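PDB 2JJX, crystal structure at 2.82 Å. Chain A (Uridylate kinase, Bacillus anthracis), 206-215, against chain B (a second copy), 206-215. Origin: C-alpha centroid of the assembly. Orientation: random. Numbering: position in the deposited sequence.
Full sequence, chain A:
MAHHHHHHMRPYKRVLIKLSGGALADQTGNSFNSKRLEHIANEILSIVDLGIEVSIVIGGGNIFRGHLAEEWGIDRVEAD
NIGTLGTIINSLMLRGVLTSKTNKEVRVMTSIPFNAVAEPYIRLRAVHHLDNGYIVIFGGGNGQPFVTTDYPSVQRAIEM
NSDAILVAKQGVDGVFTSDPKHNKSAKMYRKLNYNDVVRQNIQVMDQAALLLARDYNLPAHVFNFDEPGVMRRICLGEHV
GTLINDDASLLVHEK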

ATOM      1  N   ASP A 206     -15.928 -20.380  20.547  1.00 51.20           N
ATOM      2  CA  ASP A 206     -14.554 -20.257  21.026  1.00 48.85           C
ATOM      3  C   ASP A 206     -14.499 -19.785  22.473  1.00 53.72           C
ATOM      4  O   ASP A 206     -15.195 -18.849  22.847  1.00 57.61           O
ATOM      5  CB  ASP A 206     -13.842 -19.194  20.194  1.00 49.46           C
ATOM      6  CG  ASP A 206     -12.723 -19.754  19.375  1.00 83.92           C
ATOM      7  OD1 ASP A 206     -12.292 -20.882  19.674  1.00 93.53           O
ATOM      8  OD2 ASP A 206     -12.255 -19.059  18.448  1.00 90.43           O
ATOM      9  N   GLN A 207     -13.613 -20.374  23.265  1.00 43.89           N
ATOM     10  CA  GLN A 207     -13.359 -19.859  24.593  1.00 41.35           C
ATOM     11  C   GLN A 207     -12.882 -18.409  24.440  1.00 44.69           C
ATOM     12  O   GLN A 207     -13.389 -17.495  25.101  1.00 44.25           O
ATOM     13  CB  GLN A 207     -12.300 -20.717  25.304  1.00 44.47           C
ATOM     14  CG  GLN A 207     -12.830 -22.091  25.707  1.00 94.63           C
ATOM     15  CD  GLN A 207     -11.871 -22.929  26.559  1.00123.04           C
ATOM     16  OE1 GLN A 207     -11.212 -22.427  27.480  1.00105.35           O
ATOM     17  NE2 GLN A 207     -11.917 -24.241  26.350  1.00116.13           N
ATOM     18  N   ALA A 208     -11.915 -18.197  23.546  1.00 38.11           N
ATOM     19  CA  ALA A 208     -11.335 -16.862  23.366  1.00 38.37           C
ATOM     20  C   ALA A 208     -12.386 -15.803  23.027  1.00 43.66           C
ATOM     21  O   ALA A 208     -12.294 -14.650  23.463  1.00 43.61           O
ATOM     22  CB  ALA A 208     -10.246 -16.870  22.326  1.00 38.45           C
ATOM     23  N   ALA A 209     -13.389 -16.206  22.253  1.00 32.76           N
ATOM     24  CA  ALA A 209     -14.426 -15.280  21.835  1.00 32.71           C
ATOM     25  C   ALA A 209     -15.359 -14.997  23.009  1.00 40.64           C
ATOM     26  O   ALA A 209     -15.744 -13.868  23.265  1.00 40.84           O
ATOM     27  CB  ALA A 209     -15.176 -15.838  20.654  1.00 33.14           C
ATOM     28  N   LEU A 210     -15.595 -16.043  23.785  1.00 45.20           N
ATOM     29  CA  LEU A 210     -16.412 -16.041  24.987  1.00 44.87           C
ATOM     30  C   LEU A 210     -15.825 -15.128  26.057  1.00 42.91           C
ATOM     31  O   LEU A 210     -16.538 -14.388  26.723  1.00 38.00           O
ATOM     32  CB  LEU A 210     -16.362 -17.460  25.544  1.00 48.60           C
ATOM     33  CG  LEU A 210     -17.599 -17.969  26.251  1.00 59.49           C
ATOM     34  CD1 LEU A 210     -17.325 -17.896  27.761  1.00 61.09           C
ATOM     35  CD2 LEU A 210     -18.739 -17.050  25.799  1.00 62.38           C
ATOM     36  N   LEU A 211     -14.524 -15.271  26.281  1.00 38.02           N
ATOM     37  CA  LEU A 211     -13.811 -14.512  27.297  1.00 33.70           C
ATOM     38  C   LEU A 211     -13.858 -13.034  26.957  1.00 40.39           C
ATOM     39  O   LEU A 211     -14.049 -12.202  27.829  1.00 49.67           O
ATOM     40  CB  LEU A 211     -12.349 -14.971  27.337  1.00 33.60           C
ATOM     41  CG  LEU A 211     -11.921 -16.034  28.369  1.00 38.41           C
ATOM     42  CD1 LEU A 211     -13.015 -17.060  28.723  1.00 31.53           C
ATOM     43  CD2 LEU A 211     -10.621 -16.715  27.958  1.00 35.58           C
ATOM     44  N   LEU A 212     -13.656 -12.721  25.683  1.00 31.90           N
ATOM     45  CA  LEU A 212     -13.626 -11.355  25.189  1.00 28.84           C
ATOM     46  C   LEU A 212     -14.958 -10.700  25.472  1.00 39.24           C
ATOM     47  O   LEU A 212     -15.035  -9.605  26.034  1.00 42.00           O
ATOM     48  CB  LEU A 212     -13.433 -11.377  23.675  1.00 27.83           C
ATOM     49  CG  LEU A 212     -12.549 -10.260  23.132  1.00 29.94           C
ATOM     50  CD1 LEU A 212     -13.016  -9.885  21.748  1.00 27.18           C
ATOM     51  CD2 LEU A 212     -12.556  -9.071  24.086  1.00 28.50           C
ATOM     52  N   ALA A 213     -15.997 -11.347  24.966  1.00 40.33           N
ATOM     53  CA  ALA A 213     -17.349 -10.885  25.148  1.00 38.58           C
ATOM     54  C   ALA A 213     -17.641 -10.729  26.638  1.00 44.43           C
ATOM     55  O   ALA A 213     -18.284  -9.774  27.050  1.00 46.69           O
ATOM     56  CB  ALA A 213     -18.294 -11.902  24.515  1.00 37.22           C
ATOM     57  N   ARG A 214     -17.125 -11.645  27.454  1.00 39.35           N
ATOM     58  CA  ARG A 214     -17.357 -11.597  28.898  1.00 38.58           C
ATOM     59  C   ARG A 214     -16.617 -10.418  29.528  1.00 43.73           C
ATOM     60  O   ARG A 214     -17.160  -9.702  30.362  1.00 44.83           O
ATOM     61  CB  ARG A 214     -16.937 -12.913  29.561  1.00 37.03           C
ATOM     62  CG  ARG A 214     -16.854 -12.908  31.084  1.00 31.68           C
ATOM     63  CD  ARG A 214     -15.411 -12.725  31.551  1.00 48.99           C
ATOM     64  NE  ARG A 214     -14.813 -13.947  32.084  1.00 43.95           N
ATOM     65  CZ  ARG A 214     -13.535 -14.271  31.903  1.00 69.49           C
ATOM     66  NH1 ARG A 214     -12.748 -13.500  31.164  1.00 55.28           N
ATOM     67  NH2 ARG A 214     -13.036 -15.364  32.460  1.00 82.89           N
ATOM     68  N   ASP A 215     -15.414 -10.151  29.042  1.00 41.65           N
ATOM     69  CA  ASP A 215     -14.623  -9.026  29.530  1.00 41.75           C
ATOM     70  C   ASP A 215     -15.223  -7.666  29.191  1.00 46.70           C
ATOM     71  O   ASP A 215     -15.083  -6.717  29.965  1.00 49.03           O
ATOM     72  CB  ASP A 215     -13.165  -9.134  29.061  1.00 41.99           C
ATOM     73  CG  ASP A 215     -12.421 -10.257  29.760  1.00 70.08           C
ATOM     74  OD1 ASP A 215     -13.039 -11.021  30.528  1.00 73.96           O
ATOM     75  OD2 ASP A 215     -11.205 -10.382  29.554  1.00 82.96           O
TER
ATOM     76  N   ASP B 206      -2.438 -13.462  30.000  1.00 49.24           N
ATOM     77  CA  ASP B 206      -3.765 -13.499  29.387  1.00 45.75           C
ATOM     78  C   ASP B 206      -4.351 -14.895  29.320  1.00 51.37           C
ATOM     79  O   ASP B 206      -3.673 -15.855  28.949  1.00 55.58           O
ATOM     80  CB  ASP B 206      -3.655 -13.015  27.949  1.00 48.41           C
ATOM     81  CG  ASP B 206      -4.309 -11.685  27.736  1.00 81.65           C
ATOM     82  OD1 ASP B 206      -5.173 -11.326  28.557  1.00 91.12           O
ATOM     83  OD2 ASP B 206      -3.983 -11.008  26.735  1.00 88.10           O
ATOM     84  N   GLN B 207      -5.654 -14.988  29.543  1.00 41.94           N
ATOM     85  CA  GLN B 207      -6.316 -16.265  29.377  1.00 39.46           C
ATOM     86  C   GLN B 207      -6.249 -16.649  27.907  1.00 44.41           C
ATOM     87  O   GLN B 207      -5.837 -17.761  27.568  1.00 48.68           O
ATOM     88  CB  GLN B 207      -7.748 -16.236  29.907  1.00 42.68           C
ATOM     89  CG  GLN B 207      -7.828 -16.292  31.426  1.00 91.29           C
ATOM     90  CD  GLN B 207      -9.257 -16.359  31.952  1.00121.11           C
ATOM     91  OE1 GLN B 207     -10.089 -17.114  31.440  1.00103.87           O
ATOM     92  NE2 GLN B 207      -9.543 -15.575  32.993  1.00115.20           N
ATOM     93  N   ALA B 208      -6.531 -15.682  27.034  1.00 32.92           N
ATOM     94  CA  ALA B 208      -6.470 -15.937  25.596  1.00 32.75           C
ATOM     95  C   ALA B 208      -5.116 -16.452  25.085  1.00 40.80           C
ATOM     96  O   ALA B 208      -5.057 -17.371  24.256  1.00 42.51           O
ATOM     97  CB  ALA B 208      -6.880 -14.736  24.832  1.00 33.78           C
ATOM     98  N   ALA B 209      -4.024 -15.883  25.593  1.00 32.18           N
ATOM     99  CA  ALA B 209      -2.695 -16.307  25.164  1.00 30.68           C
ATOM    100  C   ALA B 209      -2.442 -17.722  25.680  1.00 40.44           C
ATOM    101  O   ALA B 209      -2.037 -18.618  24.940  1.00 40.39           O
ATOM    102  CB  ALA B 209      -1.640 -15.347  25.667  1.00 28.47           C
ATOM    103  N   LEU B 210      -2.789 -17.911  26.947  1.00 43.40           N
ATOM    104  CA  LEU B 210      -2.694 -19.176  27.649  1.00 42.52           C
ATOM    105  C   LEU B 210      -3.405 -20.275  26.867  1.00 41.62           C
ATOM    106  O   LEU B 210      -2.820 -21.301  26.522  1.00 38.89           O
ATOM    107  CB  LEU B 210      -3.407 -18.995  28.985  1.00 45.38           C
ATOM    108  CG  LEU B 210      -2.812 -19.833  30.107  1.00 56.43           C
ATOM    109  CD1 LEU B 210      -3.684 -21.081  30.320  1.00 55.45           C
ATOM    110  CD2 LEU B 210      -1.398 -20.194  29.696  1.00 62.37           C
ATOM    111  N   LEU B 211      -4.679 -20.035  26.576  1.00 34.13           N
ATOM    112  CA  LEU B 211      -5.510 -20.969  25.831  1.00 28.51           C
ATOM    113  C   LEU B 211      -4.850 -21.417  24.538  1.00 36.73           C
ATOM    114  O   LEU B 211      -4.764 -22.611  24.278  1.00 48.15           O
ATOM    115  CB  LEU B 211      -6.851 -20.314  25.520  1.00 26.84           C
ATOM    116  CG  LEU B 211      -7.984 -20.629  26.493  1.00 32.10           C
ATOM    117  CD1 LEU B 211      -7.505 -20.630  27.937  1.00 29.02           C
ATOM    118  CD2 LEU B 211      -9.165 -19.677  26.302  1.00 35.53           C
ATOM    119  N   LEU B 212      -4.399 -20.446  23.742  1.00 25.60           N
ATOM    120  CA  LEU B 212      -3.737 -20.648  22.454  1.00 24.17           C
ATOM    121  C   LEU B 212      -2.504 -21.523  22.584  1.00 37.62           C
ATOM    122  O   LEU B 212      -2.293 -22.438  21.785  1.00 40.82           O
ATOM    123  CB  LEU B 212      -3.241 -19.289  21.955  1.00 24.58           C
ATOM    124  CG  LEU B 212      -3.419 -18.917  20.484  1.00 26.46           C
ATOM    125  CD1 LEU B 212      -2.439 -17.820  20.038  1.00 23.46           C
ATOM    126  CD2 LEU B 212      -3.383 -20.166  19.611  1.00 24.89           C
ATOM    127  N   ALA B 213      -1.617 -21.117  23.488  1.00 39.14           N
ATOM    128  CA  ALA B 213      -0.398 -21.842  23.754  1.00 36.29           C
ATOM    129  C   ALA B 213      -0.808 -23.273  24.037  1.00 42.61           C
ATOM    130  O   ALA B 213      -0.307 -24.201  23.409  1.00 47.53           O
ATOM    131  CB  ALA B 213       0.274 -21.230  24.973  1.00 35.05           C
ATOM    132  N   ARG B 214      -1.779 -23.438  24.932  1.00 34.34           N
ATOM    133  CA  ARG B 214      -2.267 -24.768  25.296  1.00 34.54           C
ATOM    134  C   ARG B 214      -2.793 -25.550  24.092  1.00 38.87           C
ATOM    135  O   ARG B 214      -2.439 -26.695  23.866  1.00 42.06           O
ATOM    136  CB  ARG B 214      -3.347 -24.647  26.368  1.00 37.16           C
ATOM    137  CG  ARG B 214      -4.108 -25.908  26.681  1.00 31.07           C
ATOM    138  CD  ARG B 214      -5.496 -25.772  26.078  1.00 43.53           C
ATOM    139  NE  ARG B 214      -6.607 -25.671  27.025  1.00 44.64           N
ATOM    140  CZ  ARG B 214      -7.778 -25.113  26.701  1.00 72.01           C
ATOM    141  NH1 ARG B 214      -7.930 -24.519  25.517  1.00 54.37           N
ATOM    142  NH2 ARG B 214      -8.795 -25.110  27.556  1.00 79.82           N
ATOM    143  N   ASP B 215      -3.593 -24.899  23.266  1.00 38.07           N
ATOM    144  CA  ASP B 215      -4.169 -25.555  22.107  1.00 37.67           C
ATOM    145  C   ASP B 215      -3.124 -26.025  21.115  1.00 45.95           C
ATOM    146  O   ASP B 215      -3.317 -27.060  20.478  1.00 49.01           O
ATOM    147  CB  ASP B 215      -5.204 -24.652  21.445  1.00 39.30           C
ATOM    148  CG  ASP B 215      -6.477 -24.551  22.263  1.00 68.30           C
ATOM    149  OD1 ASP B 215      -6.612 -25.270  23.277  1.00 70.38           O
ATOM    150  OD2 ASP B 215      -7.357 -23.760  21.875  1.00 81.24           O
TER

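Two copies of the same helix, residues 207-215 of chains A and B, lie antiparallel (176° between their N-to-C directions), with an axis-to-axis closest approach of 9.7 Å. The backbones come nearest at Ala A208 CA and Ala B208 CA, 5.4 Å apart; residue 207 of each helix meets 211 and 214 of the other, Leu A211 meets Leu B211, and nearly every contact occurs twice. The two stretches bury 312 Å² between them, both sides summed, and no hydrogen bond crosses.

Asp B206 precedes the first turn. Its side chain makes no capping bond and does not touch the chain A stretch, but its carbonyl O accepts the hydrogen bond from Leu B210 N at 3.0 Å, which starts the i to i+4 ladder of the helix. Gln B207 points toward the chain A stretch and, in the m, t conformation, extends along the neighbouring helix. Its aliphatic base serves as an apolar surface: CB lies 3.5 Å from Leu A211 CD2. Its amide end reaches Arg A214, where Gln B207 NE2 sits at the edge of the guanidinium, 3.5 Å from Arg A214 NH2. Both nitrogens are donors, so this is a contact without a hydrogen bond.

Ala B208, whose CA-to-CB bond points sideways, lies where the CA atoms come nearest; its small methyl stands 4.7 Å, CB to CB, from that of Ala A208, and Ala B208 N is 4.3 Å from Leu A211 CD2. Ala B209 and Leu B210 are buried but out of reach of the facing helix.

Leu B211 is the apolar centre. Its CD2 meets Leu A211 CD2 at 3.7 Å, Gln A207 CB at 3.5 Å and Ala A208 N at 4.2 Å, so a single methyl touches its own counterpart and the first turn of the opposing helix. Contacts of this kind exclude solvent and depend on shape rather than on polar pairing. Leu B212 and Ala B213 are buried without reaching the facing helix.

One turn beyond Leu B211, Arg B214 returns to the contact. Its NH2 lies 3.5 Å from Gln A207 NE2, the same donor-donor approach, and both NE and NH2 are hydrogen-bonded elsewhere in the structure. Its NH1 donates to Asp B215 OD1 at 2.7 Å in a salt bridge; the chain A equivalent, Arg A214 NH1 to Asp A215 OD1, measures 2.6 Å. Asp B215 has its CA-to-CB bond toward the facing helix but makes no contact with it; Arg B214 holds its carboxylate.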